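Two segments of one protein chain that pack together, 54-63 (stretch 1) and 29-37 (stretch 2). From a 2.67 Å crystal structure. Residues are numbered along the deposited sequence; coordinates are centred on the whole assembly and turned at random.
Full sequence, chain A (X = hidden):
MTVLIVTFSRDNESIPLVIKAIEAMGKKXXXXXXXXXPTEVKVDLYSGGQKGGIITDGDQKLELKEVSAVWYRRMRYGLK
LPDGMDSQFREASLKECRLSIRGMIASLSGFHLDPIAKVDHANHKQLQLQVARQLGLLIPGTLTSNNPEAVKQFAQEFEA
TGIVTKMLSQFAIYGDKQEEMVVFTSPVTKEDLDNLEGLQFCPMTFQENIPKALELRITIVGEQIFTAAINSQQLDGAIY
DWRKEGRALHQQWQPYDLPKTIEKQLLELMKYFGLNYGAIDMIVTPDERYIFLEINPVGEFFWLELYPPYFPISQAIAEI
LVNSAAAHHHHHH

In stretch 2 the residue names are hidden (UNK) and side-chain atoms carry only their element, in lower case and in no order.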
# COMPACT_ATOMS: atom_id res chain seq x y z
N ILE A 54 -7.38 15.34 -17.22
CA ILE A 54 -7.50 14.79 -18.56
C ILE A 54 -6.37 13.80 -18.79
O ILE A 54 -5.21 14.05 -18.45
CB ILE A 54 -7.49 15.92 -19.61
CG1 ILE A 54 -7.62 15.36 -21.02
CG2 ILE A 54 -6.25 16.79 -19.47
CD1 ILE A 54 -7.86 16.43 -22.04
N ILE A 55 -6.72 12.66 -19.38
CA ILE A 55 -5.77 11.63 -19.78
C ILE A 55 -5.77 11.58 -21.30
O ILE A 55 -6.83 11.42 -21.93
CB ILE A 55 -6.15 10.25 -19.20
CG1 ILE A 55 -6.43 10.37 -17.71
CG2 ILE A 55 -5.04 9.25 -19.47
CD1 ILE A 55 -6.85 9.07 -17.08
N THR A 56 -4.59 11.72 -21.90
CA THR A 56 -4.45 11.74 -23.35
C THR A 56 -3.59 10.57 -23.79
O THR A 56 -2.45 10.43 -23.33
CB THR A 56 -3.83 13.06 -23.83
OG1 THR A 56 -4.63 14.17 -23.39
CG2 THR A 56 -3.73 13.08 -25.34
N ASP A 57 -4.12 9.74 -24.69
CA ASP A 57 -3.40 8.62 -25.29
C ASP A 57 -3.55 8.71 -26.81
O ASP A 57 -4.51 8.18 -27.37
CB ASP A 57 -3.92 7.28 -24.77
CG ASP A 57 -3.02 6.11 -25.13
OD1 ASP A 57 -2.10 6.28 -25.97
OD2 ASP A 57 -3.24 5.00 -24.59
N GLY A 58 -2.59 9.38 -27.46
CA GLY A 58 -2.64 9.56 -28.90
C GLY A 58 -3.90 10.30 -29.33
O GLY A 58 -4.17 11.41 -28.86
N ASP A 59 -4.67 9.67 -30.22
CA ASP A 59 -5.96 10.22 -30.62
C ASP A 59 -7.00 10.16 -29.51
O ASP A 59 -7.93 10.97 -29.50
CB ASP A 59 -6.49 9.48 -31.86
CG ASP A 59 -6.75 8.01 -31.59
OD1 ASP A 59 -5.79 7.21 -31.64
OD2 ASP A 59 -7.92 7.64 -31.33
N GLN A 60 -6.86 9.23 -28.56
CA GLN A 60 -7.87 9.07 -27.52
C GLN A 60 -7.64 10.07 -26.39
O GLN A 60 -6.51 10.46 -26.10
CB GLN A 60 -7.86 7.64 -26.97
CG GLN A 60 -8.73 6.67 -27.75
CD GLN A 60 -8.91 5.34 -27.04
OE1 GLN A 60 -7.95 4.61 -26.81
NE2 GLN A 60 -10.15 5.03 -26.68
N LYS A 61 -8.74 10.48 -25.76
CA LYS A 61 -8.73 11.55 -24.78
C LYS A 61 -9.87 11.33 -23.80
O LYS A 61 -11.01 11.12 -24.21
CB LYS A 61 -8.87 12.91 -25.48
CG LYS A 61 -9.07 14.09 -24.55
CD LYS A 61 -8.79 15.40 -25.27
CE LYS A 61 -7.32 15.53 -25.63
NZ LYS A 61 -7.14 16.33 -26.87
N LEU A 62 -9.56 11.39 -22.51
CA LEU A 62 -10.53 11.07 -21.46
C LEU A 62 -10.54 12.21 -20.44
O LEU A 62 -9.54 12.43 -19.75
CB LEU A 62 -10.19 9.73 -20.80
CG LEU A 62 -11.12 9.10 -19.76
CD1 LEU A 62 -10.54 9.29 -18.36
CD2 LEU A 62 -12.54 9.64 -19.84
N GLU A 63 -11.65 12.92 -20.37
CA GLU A 63 -11.83 13.94 -19.35
C GLU A 63 -12.31 13.28 -18.07
O GLU A 63 -13.27 12.51 -18.08
CB GLU A 63 -12.82 15.01 -19.82
CG GLU A 63 -12.37 15.79 -21.04
CD GLU A 63 -12.42 17.30 -20.83
OE1 GLU A 63 -11.56 18.01 -21.39
OE2 GLU A 63 -13.32 17.77 -20.10
N UNK A 29 -16.02 3.14 -22.58
CA UNK A 29 -14.94 2.77 -21.68
C UNK A 29 -13.61 3.24 -22.25
O UNK A 29 -13.35 3.09 -23.44
c UNK A 29 -14.90 1.26 -21.45
N UNK A 30 -12.77 3.80 -21.38
CA UNK A 30 -11.42 4.25 -21.73
C UNK A 30 -10.41 3.32 -21.08
O UNK A 30 -10.49 3.07 -19.87
c UNK A 30 -8.78 6.12 -20.71
c UNK A 30 -8.33 7.34 -23.14
c UNK A 30 -9.82 6.23 -21.62
c UNK A 30 -9.58 6.85 -22.83
c UNK A 30 -7.52 6.61 -21.01
c UNK A 30 -11.19 5.69 -21.29
c UNK A 30 -7.30 7.22 -22.23
N UNK A 31 -9.46 2.83 -21.87
CA UNK A 31 -8.40 1.96 -21.38
C UNK A 31 -7.16 2.79 -21.06
O UNK A 31 -6.62 3.47 -21.94
c UNK A 31 -5.18 -3.12 -22.96
n UNK A 31 -6.10 -3.80 -23.62
n UNK A 31 -4.03 -3.70 -22.64
c UNK A 31 -6.65 -1.15 -22.91
n UNK A 31 -5.42 -1.86 -22.61
c UNK A 31 -6.78 0.12 -22.08
c UNK A 31 -8.06 0.88 -22.41
N UNK A 32 -6.70 2.71 -19.81
CA UNK A 32 -5.55 3.47 -19.34
C UNK A 32 -4.43 2.48 -19.01
O UNK A 32 -4.46 1.82 -17.97
c UNK A 32 -2.74 6.35 -17.70
c UNK A 32 -3.55 5.75 -15.54
c UNK A 32 -4.75 5.03 -17.50
c UNK A 32 -3.81 5.68 -18.28
c UNK A 32 -5.92 4.32 -18.13
c UNK A 32 -2.61 6.38 -16.33
c UNK A 32 -4.61 5.08 -16.12
N UNK A 33 -3.43 2.39 -19.90
CA UNK A 33 -2.29 1.50 -19.69
C UNK A 33 -1.30 2.20 -18.77
O UNK A 33 -0.61 3.14 -19.18
c UNK A 33 -1.66 1.11 -21.02
o UNK A 33 -2.46 0.32 -23.12
o UNK A 33 -3.41 -0.48 -21.30
c UNK A 33 -2.57 0.26 -21.87
N UNK A 34 -1.22 1.74 -17.52
CA UNK A 34 -0.39 2.40 -16.53
C UNK A 34 1.09 2.30 -16.87
O UNK A 34 1.87 3.18 -16.51
o UNK A 34 -0.51 0.40 -15.18
c UNK A 34 -0.65 1.82 -15.14
c UNK A 34 -2.06 2.17 -14.68
N UNK A 35 1.50 1.23 -17.56
CA UNK A 35 2.91 1.07 -17.89
C UNK A 35 3.36 2.01 -19.00
O UNK A 35 4.56 2.28 -19.11
c UNK A 35 3.21 -0.38 -18.27
o UNK A 35 2.99 -1.64 -20.28
o UNK A 35 1.31 -0.35 -19.70
c UNK A 35 2.45 -0.82 -19.51
N UNK A 36 2.44 2.52 -19.81
CA UNK A 36 2.76 3.46 -20.86
C UNK A 36 2.70 4.91 -20.39
O UNK A 36 2.69 5.82 -21.22
n UNK A 36 -0.34 4.43 -25.71
c UNK A 36 1.09 1.61 -23.85
n UNK A 36 0.91 2.77 -24.71
n UNK A 36 -1.35 2.89 -24.34
c UNK A 36 -0.26 3.37 -24.91
c UNK A 36 1.84 3.24 -22.06
c UNK A 36 2.04 1.87 -22.70
N UNK A 37 2.64 5.13 -19.09
CA UNK A 37 2.80 6.44 -18.47
C UNK A 37 4.12 6.41 -17.71
O UNK A 37 4.40 5.44 -17.02
c UNK A 37 2.31 7.64 -15.28
c UNK A 37 1.63 9.19 -16.96
c UNK A 37 2.53 8.69 -14.40
c UNK A 37 1.87 7.88 -16.58
c UNK A 37 1.62 6.74 -17.53
c UNK A 37 2.29 9.99 -14.80
c UNK A 37 1.84 10.24 -16.08

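Stretch 1 is a hairpin: strands 54-57 and 60-63 are joined by a type II' turn from Asp57 to Gln60, and their pairing is fixed by Ile55 N to Leu62 O (2.9 Å) and Leu62 N to Ile55 O (2.8 Å). Stretch 2 begins with a strand, 29-33, that crosses these two steeply, at 77° and 103°, with axes 8.9 and 8.3 Å apart at closest approach; the contact is made mainly by side chains.

Position 29 carries a single carbon beyond CA, with no branch and no heteroatom. That is Ala29; its CB points away from the hairpin and makes no contact with it.

Position 30 has seven carbons, one followed by a closed ring of six. With no oxygen on the ring, it is Phe30. Its CB points toward stretch 1, and chi1 near 180° (t) extends the ring over the hairpin. Leu62 CB lies over one face, 3.6 Å from the ring centroid and 13° off the normal, a CH-pi contact. Gln60 CB approaches the edge, 3.9 Å from Phe30 CE1, while Ile55 CG2 comes obliquely within 3.9 Å of Phe30 CE2.

Position 31 shows three carbons, a nitrogen, then a carbon bearing two more nitrogens: a guanidinium, hence Arg31. All of chi1 to chi3 are t, and the extended chain leads away from stretch 1, making no contact with it.

Position 32 again has one carbon and a six-carbon ring, identifying Phe32. Its CB points sideways, yet the ring reaches Ile55, with Phe32 CD1 4.0 Å from Ile55 CG2. The same methyl therefore touches both rings.

Position 33 has two carbons, the second carrying two oxygens: a carboxylate whose carbon is bonded directly to CB, so Asp33. It makes no direct contact with the hairpin, but Asp33 OD1 accepts a hydrogen bond from Arg31 NE (2.8 Å, 177°), part of a salt bridge.

Position 34 has one carbon bearing an oxygen and a carbon, the branched pattern of Thr34, out of reach of stretch 1. Position 35 repeats the two-carbon carboxylate, giving Asp35, also out of reach; both its oxygens are hydrogen-bonded elsewhere in the structure.

Position 36 has three carbons, a nitrogen and a carbon with two nitrogens, the latter pair facing the carboxylate of Asp57. It is Arg36. Arg36 NH2 donates to Asp57 OD1 (2.6 Å, 148°) and Arg36 NH1 to Asp57 OD2 (2.8 Å, 147°), a two-pronged salt bridge in which OD1 lies near the guanidinium plane. Arg36 NH1 also donates to Asp33 OD2 (3.1 Å), so it bridges two carboxylates.

Position 37 has one carbon and a six-carbon ring: Phe37, whose side chain is out of reach of stretch 1.

The contact thus combines an apolar patch with a charged clamp. Phe30, with 129 Å² covered, packs against residues from both hairpin strands, and Ile55 extends the patch to Phe32. Beside it, Asp57 at the turn binds Arg36, tying the segment beyond the strand to the hairpin.

Stretch 2 (29-37) AFRFDTDRF
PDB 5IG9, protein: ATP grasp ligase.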